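Local coordinates for SnoaL-like domain-containing protein (Kribbella flavida, PDB 4LMI) that is of unproven function but has the SnoaL-like fold and is a putative ketosteroid isomerase, paired here with a second copy of itself, at the interface of chains A and B. Coordinates in Å, arbitrary orientation; residue numbers count along the deposited sequence, not the author numbering. Chains: chain A/B, Uncharacterized protein.

Contact 1: the interface of chains A and B. Residues chain A 115-118, 122; chain B 41, 43-44, 46, 112.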
loop_
_atom_site.group_PDB
_atom_site.type_symbol
_atom_site.label_atom_id
_atom_site.label_comp_id
_atom_site.label_asym_id
_atom_site.label_seq_id
_atom_site.Cartn_x
_atom_site.Cartn_y
_atom_site.Cartn_z
ATOM N N ALA A 115 -1.992 -5.144 -12.680
ATOM C CA ALA A 115 -1.440 -4.411 -13.815
ATOM C C ALA A 115 -2.549 -4.026 -14.799
ATOM O O ALA A 115 -3.502 -4.785 -15.002
ATOM C CB ALA A 115 -0.367 -5.234 -14.514
ATOM N N TYR A 116 -2.436 -2.837 -15.384
ATOM C CA TYR A 116 -3.383 -2.383 -16.407
ATOM C C TYR A 116 -2.704 -1.485 -17.439
ATOM O O TYR A 116 -1.575 -1.031 -17.233
ATOM C CB TYR A 116 -4.627 -1.709 -15.780
ATOM C CG TYR A 116 -4.387 -0.415 -15.006
ATOM C CD1 TYR A 116 -3.964 -0.438 -13.676
ATOM C CD2 TYR A 116 -4.628 0.830 -15.594
ATOM C CE1 TYR A 116 -3.757 0.736 -12.963
ATOM C CE2 TYR A 116 -4.429 2.015 -14.889
ATOM C CZ TYR A 116 -3.993 1.963 -13.576
ATOM O OH TYR A 116 -3.786 3.129 -12.871
ATOM N N GLU A 117 -3.383 -1.267 -18.564
ATOM C CA GLU A 117 -2.917 -0.326 -19.581
ATOM C C GLU A 117 -3.312 1.103 -19.205
ATOM O O GLU A 117 -4.464 1.350 -18.839
ATOM C CB GLU A 117 -3.469 -0.696 -20.964
ATOM C CG GLU A 117 -2.688 -1.791 -21.680
ATOM C CD GLU A 117 -1.249 -1.400 -21.986
ATOM O OE1 GLU A 117 -1.009 -0.249 -22.419
ATOM O OE2 GLU A 117 -0.354 -2.250 -21.798
ATOM N N PRO A 118 -2.358 2.049 -19.285
ATOM C CA PRO A 118 -2.651 3.429 -18.891
ATOM C C PRO A 118 -3.607 4.123 -19.864
ATOM O O PRO A 118 -3.549 3.856 -21.067
ATOM C CB PRO A 118 -1.280 4.105 -18.937
ATOM C CG PRO A 118 -0.511 3.317 -19.940
ATOM C CD PRO A 118 -0.968 1.897 -19.755
ATOM N N ARG A 122 -1.392 11.432 -21.387
ATOM C CA ARG A 122 -0.193 11.821 -20.643
ATOM C C ARG A 122 1.096 11.248 -21.229
ATOM O O ARG A 122 2.145 11.262 -20.574
ATOM C CB ARG A 122 -0.333 11.454 -19.164
ATOM C CG ARG A 122 -0.371 9.961 -18.884
ATOM C CD ARG A 122 -1.199 9.715 -17.649
ATOM N NE ARG A 122 -1.143 8.338 -17.174
ATOM C CZ ARG A 122 -2.081 7.796 -16.408
ATOM N NH1 ARG A 122 -3.142 8.517 -16.062
ATOM N NH2 ARG A 122 -1.969 6.540 -15.997
ATOM N N LEU B 41 4.029 4.716 -11.411
ATOM C CA LEU B 41 2.802 3.938 -11.362
ATOM C C LEU B 41 3.169 2.525 -11.798
ATOM O O LEU B 41 3.122 2.225 -12.996
ATOM C CB LEU B 41 1.770 4.514 -12.335
ATOM C CG LEU B 41 0.856 5.657 -11.910
ATOM C CD1 LEU B 41 0.260 6.335 -13.140
ATOM C CD2 LEU B 41 -0.245 5.143 -10.990
ATOM N N GLN B 43 1.783 -0.388 -11.759
ATOM C CA GLN B 43 0.749 -1.157 -12.465
ATOM C C GLN B 43 0.762 -0.909 -13.976
ATOM O O GLN B 43 0.468 -1.812 -14.763
ATOM C CB GLN B 43 -0.639 -0.824 -11.918
ATOM C CG GLN B 43 -0.990 -1.446 -10.577
ATOM C CD GLN B 43 -2.169 -0.738 -9.940
ATOM O OE1 GLN B 43 -2.004 0.309 -9.314
ATOM N NE2 GLN B 43 -3.371 -1.293 -10.112
ATOM N N THR B 44 1.109 0.313 -14.371
ATOM C CA THR B 44 1.056 0.720 -15.772
ATOM C C THR B 44 2.438 0.860 -16.401
ATOM O O THR B 44 2.550 1.268 -17.559
ATOM C CB THR B 44 0.363 2.088 -15.927
ATOM O OG1 THR B 44 1.076 3.070 -15.163
ATOM C CG2 THR B 44 -1.074 2.033 -15.459
ATOM N N GLU B 46 4.611 3.207 -15.769
ATOM C CA GLU B 46 4.814 4.615 -16.083
ATOM C C GLU B 46 5.695 5.269 -15.040
ATOM O O GLU B 46 5.613 4.943 -13.850
ATOM C CB GLU B 46 3.485 5.360 -16.131
ATOM C CG GLU B 46 2.670 5.107 -17.381
ATOM C CD GLU B 46 1.299 5.730 -17.287
ATOM O OE1 GLU B 46 0.968 6.558 -18.156
ATOM O OE2 GLU B 46 0.554 5.401 -16.338
ATOM N N TRP B 112 -3.100 1.792 -7.415
ATOM C CA TRP B 112 -4.543 2.025 -7.474
ATOM C C TRP B 112 -5.283 0.727 -7.613
ATOM O O TRP B 112 -5.737 0.388 -8.706
ATOM C CB TRP B 112 -4.878 3.007 -8.596
ATOM C CG TRP B 112 -4.251 4.345 -8.318
ATOM C CD1 TRP B 112 -3.072 4.866 -8.847
ATOM C CD2 TRP B 112 -4.720 5.351 -7.361
ATOM N NE1 TRP B 112 -2.804 6.104 -8.314
ATOM C CE2 TRP B 112 -3.751 6.453 -7.415
ATOM C CE3 TRP B 112 -5.813 5.455 -6.507
ATOM C CZ2 TRP B 112 -3.896 7.598 -6.641
ATOM C CZ3 TRP B 112 -5.943 6.610 -5.727
ATOM C CH2 TRP B 112 -5.006 7.655 -5.795
#
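A:Tyr116 carries its ring between its own backbone N and carbonyl carbon (chi1 64°), which lays it beside B:Thr44, whose methyl CG2 is anti to the carbonyl carbon and points the same way. In this SnoaL-like protein the loop after strand 104-111 of chain A thereby packs on the 3-10 turn 42-44 of chain B, across an interface that may be that of a biological dimer. CG2 of B:Thr44 sits over one face of the tyrosine ring, 3.6 Å from the centroid and displaced toward CE2 and CZ. At the ring edge stands the amide of B:Gln43, its plane 81° from the ring, with NE2 3.5 Å from A:Tyr116 CE1. Its rotation is fixed within chain B: OE1 takes the backbone N of B:Trp112 on an in-plane lone pair, and NE2 gives to B:Trp112 O from above the carbonyl plane. The backbone adds A:Tyr116 N to B:Gln43 O, 3.1 Å. Farther along, A:Arg122 grips B:Glu46 side-on in a salt bridge. A:Arg122 NE reaches B:Glu46 OE1 at 2.9 Å, almost straight at 171°. A:Arg122 NH2 reaches the syn lone pair of B:Glu46 OE2 at 2.8 Å. Guanidinium and carboxylate are nearly coplanar. B:Glu46 OE2 also lies 2.7 Å from B:Thr44 OG1, which meets it on the anti side and probably helps steady the carboxylate; B:Leu41 O is a second, longer partner of that hydroxyl. A:Pro118 CB packs against the carboxylate, 3.5 Å from B:Glu46 CD.

Contact 2: the interface of chains A and B. Residues chain A 115-116, 130-131, 134, 136; chain B 42-43, 45, 111.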
loop_
_atom_site.group_PDB
_atom_site.type_symbol
_atom_site.label_atom_id
_atom_site.label_comp_id
_atom_site.label_asym_id
_atom_site.label_seq_id
_atom_site.Cartn_x
_atom_site.Cartn_y
_atom_site.Cartn_z
ATOM N N ALA A 115 -1.992 -5.144 -12.680
ATOM C CA ALA A 115 -1.440 -4.411 -13.815
ATOM C C ALA A 115 -2.549 -4.026 -14.799
ATOM O O ALA A 115 -3.502 -4.785 -15.002
ATOM C CB ALA A 115 -0.367 -5.234 -14.514
ATOM N N TYR A 116 -2.436 -2.837 -15.384
ATOM C CA TYR A 116 -3.383 -2.383 -16.407
ATOM C C TYR A 116 -2.704 -1.485 -17.439
ATOM O O TYR A 116 -1.575 -1.031 -17.233
ATOM C CB TYR A 116 -4.627 -1.709 -15.780
ATOM C CG TYR A 116 -4.387 -0.415 -15.006
ATOM C CD1 TYR A 116 -3.964 -0.438 -13.676
ATOM C CD2 TYR A 116 -4.628 0.830 -15.594
ATOM C CE1 TYR A 116 -3.757 0.736 -12.963
ATOM C CE2 TYR A 116 -4.429 2.015 -14.889
ATOM C CZ TYR A 116 -3.993 1.963 -13.576
ATOM O OH TYR A 116 -3.786 3.129 -12.871
ATOM N N PRO A 130 9.452 -0.174 -16.573
ATOM C CA PRO A 130 9.019 -0.916 -15.376
ATOM C C PRO A 130 9.437 -0.204 -14.095
ATOM O O PRO A 130 10.411 0.552 -14.107
ATOM C CB PRO A 130 9.759 -2.257 -15.481
ATOM C CG PRO A 130 10.322 -2.323 -16.862
ATOM C CD PRO A 130 10.451 -0.915 -17.365
ATOM N N ALA A 131 8.707 -0.449 -13.008
ATOM C CA ALA A 131 9.016 0.145 -11.703
ATOM C C ALA A 131 10.340 -0.379 -11.138
ATOM O O ALA A 131 10.746 -1.512 -11.431
ATOM C CB ALA A 131 7.878 -0.117 -10.725
ATOM N N ASP A 134 8.971 -2.735 -7.771
ATOM C CA ASP A 134 7.704 -3.457 -7.813
ATOM C C ASP A 134 7.573 -4.216 -9.129
ATOM O O ASP A 134 7.523 -3.599 -10.199
ATOM C CB ASP A 134 6.562 -2.451 -7.603
ATOM C CG ASP A 134 6.763 -1.606 -6.346
ATOM O OD1 ASP A 134 6.635 -2.153 -5.234
ATOM O OD2 ASP A 134 7.062 -0.398 -6.463
ATOM N N PHE A 136 5.802 -6.497 -11.841
ATOM C CA PHE A 136 4.635 -7.062 -12.518
ATOM C C PHE A 136 5.081 -7.849 -13.748
ATOM O O PHE A 136 6.183 -7.638 -14.253
ATOM C CB PHE A 136 3.674 -5.952 -12.946
ATOM C CG PHE A 136 2.876 -5.361 -11.813
ATOM C CD1 PHE A 136 1.705 -5.972 -11.383
ATOM C CD2 PHE A 136 3.284 -4.186 -11.193
ATOM C CE1 PHE A 136 0.956 -5.428 -10.350
ATOM C CE2 PHE A 136 2.535 -3.630 -10.161
ATOM C CZ PHE A 136 1.373 -4.257 -9.735
ATOM N N PRO B 42 3.569 1.657 -10.844
ATOM C CA PRO B 42 4.061 0.328 -11.229
ATOM C C PRO B 42 3.081 -0.521 -12.040
ATOM O O PRO B 42 3.514 -1.274 -12.922
ATOM C CB PRO B 42 4.370 -0.330 -9.883
ATOM C CG PRO B 42 4.768 0.823 -9.017
ATOM C CD PRO B 42 3.841 1.940 -9.421
ATOM N N GLN B 43 1.783 -0.388 -11.759
ATOM C CA GLN B 43 0.749 -1.157 -12.465
ATOM C C GLN B 43 0.762 -0.909 -13.976
ATOM O O GLN B 43 0.468 -1.812 -14.763
ATOM C CB GLN B 43 -0.639 -0.824 -11.918
ATOM C CG GLN B 43 -0.990 -1.446 -10.577
ATOM C CD GLN B 43 -2.169 -0.738 -9.940
ATOM O OE1 GLN B 43 -2.004 0.309 -9.314
ATOM N NE2 GLN B 43 -3.371 -1.293 -10.112
ATOM N N SER B 45 3.481 0.533 -15.639
ATOM C CA SER B 45 4.863 0.813 -16.039
ATOM C C SER B 45 5.013 2.236 -16.584
ATOM O O SER B 45 5.465 2.447 -17.712
ATOM C CB SER B 45 5.381 -0.230 -17.035
ATOM O OG SER B 45 5.440 -1.501 -16.418
ATOM N N PHE B 111 -0.104 3.117 -6.117
ATOM C CA PHE B 111 -0.871 1.922 -6.464
ATOM C C PHE B 111 -2.351 2.268 -6.422
ATOM O O PHE B 111 -2.803 2.955 -5.500
ATOM C CB PHE B 111 -0.597 0.786 -5.474
ATOM C CG PHE B 111 0.806 0.262 -5.527
ATOM C CD1 PHE B 111 1.168 -0.695 -6.477
ATOM C CD2 PHE B 111 1.769 0.716 -4.622
ATOM C CE1 PHE B 111 2.465 -1.188 -6.529
ATOM C CE2 PHE B 111 3.069 0.225 -4.670
ATOM C CZ PHE B 111 3.415 -0.728 -5.627
HETATM O O HOH W 1 6.068 -1.800 -13.699
#
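B:Pro42 meets the C-terminal segment of chain A with its ring and its carbonyl. B:Pro42 CB lies 3.6 Å from the methyl CB of A:Ala131 and also touches the edge of the A:Phe136 ring, in the ring plane; its CG faces A:Asp134 OD2. A:Phe136, with CG anti to its carbonyl carbon (chi1 -75°), reaches along the turn, its CD2 3.4 Å from B:Pro42 O. A:Phe136 CZ is 3.8 Å from B:Gln43 CG. The planes of the ring and the glutamine amide are 25° apart. B:Gln43 is flanked by aromatic residues of chain A on opposite sides, CG against A:Phe136 and CB against A:Tyr116. An alanine in place of B:Gln43 would probably open a gap at the A:Phe136 ring tip and leave the A:Tyr116 edge without the amide beside it. Water 1 joins the chains, lying 2.7 Å from B:Pro42 O, 2.8 Å from B:Ser45 OG and 3.0 Å from A:Ala131 N. The carboxylate of A:Asp134 stands in the plane of the B:Phe111 ring at its edge, CG 3.5 Å from CZ, the two planes 86° apart. The site lies where the C-terminal tail of chain A, beyond strand 127-128, runs past the 3-10 turn 42-44 and the end of strand 104-111 of chain B.

Contact 3: the interface of chains A and B. Residues chain A 48, 53, 56-57, 60; chain B 124-125.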
loop_
_atom_site.group_PDB
_atom_site.type_symbol
_atom_site.label_atom_id
_atom_site.label_comp_id
_atom_site.label_asym_id
_atom_site.label_seq_id
_atom_site.Cartn_x
_atom_site.Cartn_y
_atom_site.Cartn_z
ATOM N N ILE A 48 -11.833 -12.850 6.549
ATOM C CA ILE A 48 -11.574 -14.098 7.268
ATOM C C ILE A 48 -11.291 -13.770 8.732
ATOM O O ILE A 48 -10.431 -12.940 9.033
ATOM C CB ILE A 48 -10.392 -14.878 6.654
ATOM C CG1 ILE A 48 -10.673 -15.202 5.185
ATOM C CG2 ILE A 48 -10.114 -16.154 7.441
ATOM C CD1 ILE A 48 -9.489 -15.785 4.444
ATOM N N ASP A 53 -9.006 -20.189 10.881
ATOM C CA ASP A 53 -9.451 -20.003 9.495
ATOM C C ASP A 53 -8.404 -19.294 8.650
ATOM O O ASP A 53 -8.214 -19.636 7.480
ATOM C CB ASP A 53 -10.754 -19.208 9.425
ATOM C CG ASP A 53 -11.962 -20.007 9.856
ATOM O OD1 ASP A 53 -11.885 -21.247 9.981
ATOM O OD2 ASP A 53 -13.010 -19.375 10.064
ATOM N N ARG A 56 -5.639 -21.692 7.846
ATOM C CA ARG A 56 -6.169 -22.603 6.829
ATOM C C ARG A 56 -6.160 -21.983 5.425
ATOM O O ARG A 56 -5.761 -22.637 4.458
ATOM C CB ARG A 56 -7.579 -23.070 7.223
ATOM C CG ARG A 56 -8.134 -24.200 6.374
ATOM C CD ARG A 56 -9.399 -24.789 6.983
ATOM N NE ARG A 56 -10.042 -25.741 6.077
ATOM C CZ ARG A 56 -11.292 -26.185 6.199
ATOM N NH1 ARG A 56 -12.063 -25.766 7.195
ATOM N NH2 ARG A 56 -11.774 -27.049 5.314
ATOM N N PHE A 57 -6.598 -20.726 5.324
ATOM C CA PHE A 57 -6.587 -19.974 4.059
ATOM C C PHE A 57 -5.197 -19.972 3.434
ATOM O O PHE A 57 -5.038 -20.259 2.243
ATOM C CB PHE A 57 -7.097 -18.539 4.297
ATOM C CG PHE A 57 -6.837 -17.578 3.157
ATOM C CD1 PHE A 57 -7.552 -17.670 1.963
ATOM C CD2 PHE A 57 -5.903 -16.553 3.297
ATOM C CE1 PHE A 57 -7.321 -16.775 0.925
ATOM C CE2 PHE A 57 -5.671 -15.654 2.261
ATOM C CZ PHE A 57 -6.380 -15.765 1.074
ATOM N N GLU A 60 -4.087 -23.707 2.377
ATOM C CA GLU A 60 -4.847 -24.249 1.252
ATOM C C GLU A 60 -4.615 -23.480 -0.045
ATOM O O GLU A 60 -4.997 -23.948 -1.117
ATOM C CB GLU A 60 -6.344 -24.273 1.574
ATOM C CG GLU A 60 -6.732 -25.294 2.630
ATOM C CD GLU A 60 -8.224 -25.334 2.906
ATOM O OE1 GLU A 60 -8.986 -24.544 2.309
ATOM O OE2 GLU A 60 -8.640 -26.170 3.733
ATOM N N HIS B 124 -15.633 -21.428 1.826
ATOM C CA HIS B 124 -15.872 -21.979 3.166
ATOM C C HIS B 124 -15.137 -21.251 4.265
ATOM O O HIS B 124 -15.437 -21.432 5.449
ATOM C CB HIS B 124 -15.565 -23.482 3.197
ATOM C CG HIS B 124 -14.097 -23.821 3.029
ATOM N ND1 HIS B 124 -13.480 -23.802 1.831
ATOM C CD2 HIS B 124 -13.135 -24.211 3.962
ATOM C CE1 HIS B 124 -12.186 -24.153 1.987
ATOM N NE2 HIS B 124 -11.976 -24.403 3.292
ATOM N N LEU B 125 -14.175 -20.413 3.887
ATOM C CA LEU B 125 -13.371 -19.670 4.859
ATOM C C LEU B 125 -13.705 -18.186 4.931
ATOM O O LEU B 125 -13.359 -17.519 5.909
ATOM C CB LEU B 125 -11.878 -19.846 4.568
ATOM C CG LEU B 125 -11.306 -21.251 4.770
ATOM C CD1 LEU B 125 -9.871 -21.314 4.275
ATOM C CD2 LEU B 125 -11.398 -21.689 6.227
HETATM O O HOH W 2 -13.490 -16.807 8.709
#
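Helix 51-60 of chain A, in the SnoaL-like fold, receives B:His124 and B:Leu125 from the loop of chain B that leads toward strand 127-128. B:Leu125 reaches the helix surface through its two methyls. B:Leu125 CD1 rests 3.6 Å from A:Phe57 CA and close to its backbone N, while CD2 lies 3.8 Å from the A:Arg56 CD methylene and equally near A:Asp53 OD1. A:Arg56, with CG anti to the backbone N (chi1 -170°) and an extended chain from CG to NE, crosses B:Leu125 at a slant and carries its guanidinium on to B:His124. The imidazole NE2 of B:His124 stands over one guanidinium face, offset toward the rim and 3.3 Å from A:Arg56 NH2; the two planes are 56° apart, so the groups are not stacked flat. A:Glu60 and B:His124 reach toward each other tip to tip. A:Glu60 OE1 lies 3.2 Å from B:His124 NE2 and as near CE1, so any hydrogen bond, which needs a proton on NE2, is long and not well aimed. A:Glu60 OE2 accepts A:Arg56 NE at 2.8 Å in a salt bridge within the helix, in the guanidinium plane but from above that of the carboxylate. This bond ties together two residues that meet the histidine and helps hold the guanidinium in place. At the other end, B:Leu125 O packs against A:Ile48, with CG1 3.6 Å away, and water 2 links the same carbonyl to A:Asp53 OD2.

Contacts 1 and 2 adjoin, the centres of their C-alpha atoms about 6 Å apart, and share A:Ala115, A:Tyr116 and B:Gln43; both use the 3-10 turn 42-44 of chain B. The C-alpha centre of contact 3 lies about 32 Å from that of contact 1 and 29 Å from that of contact 2, with the chain roles reversed: chain B now sends residues 124-125 onto chain A. These distances therefore separate contacts made by two different segments. Because the interface is two-fold, each contact recurs with the chains exchanged, consistent with a biological dimer, though the structure alone does not show it.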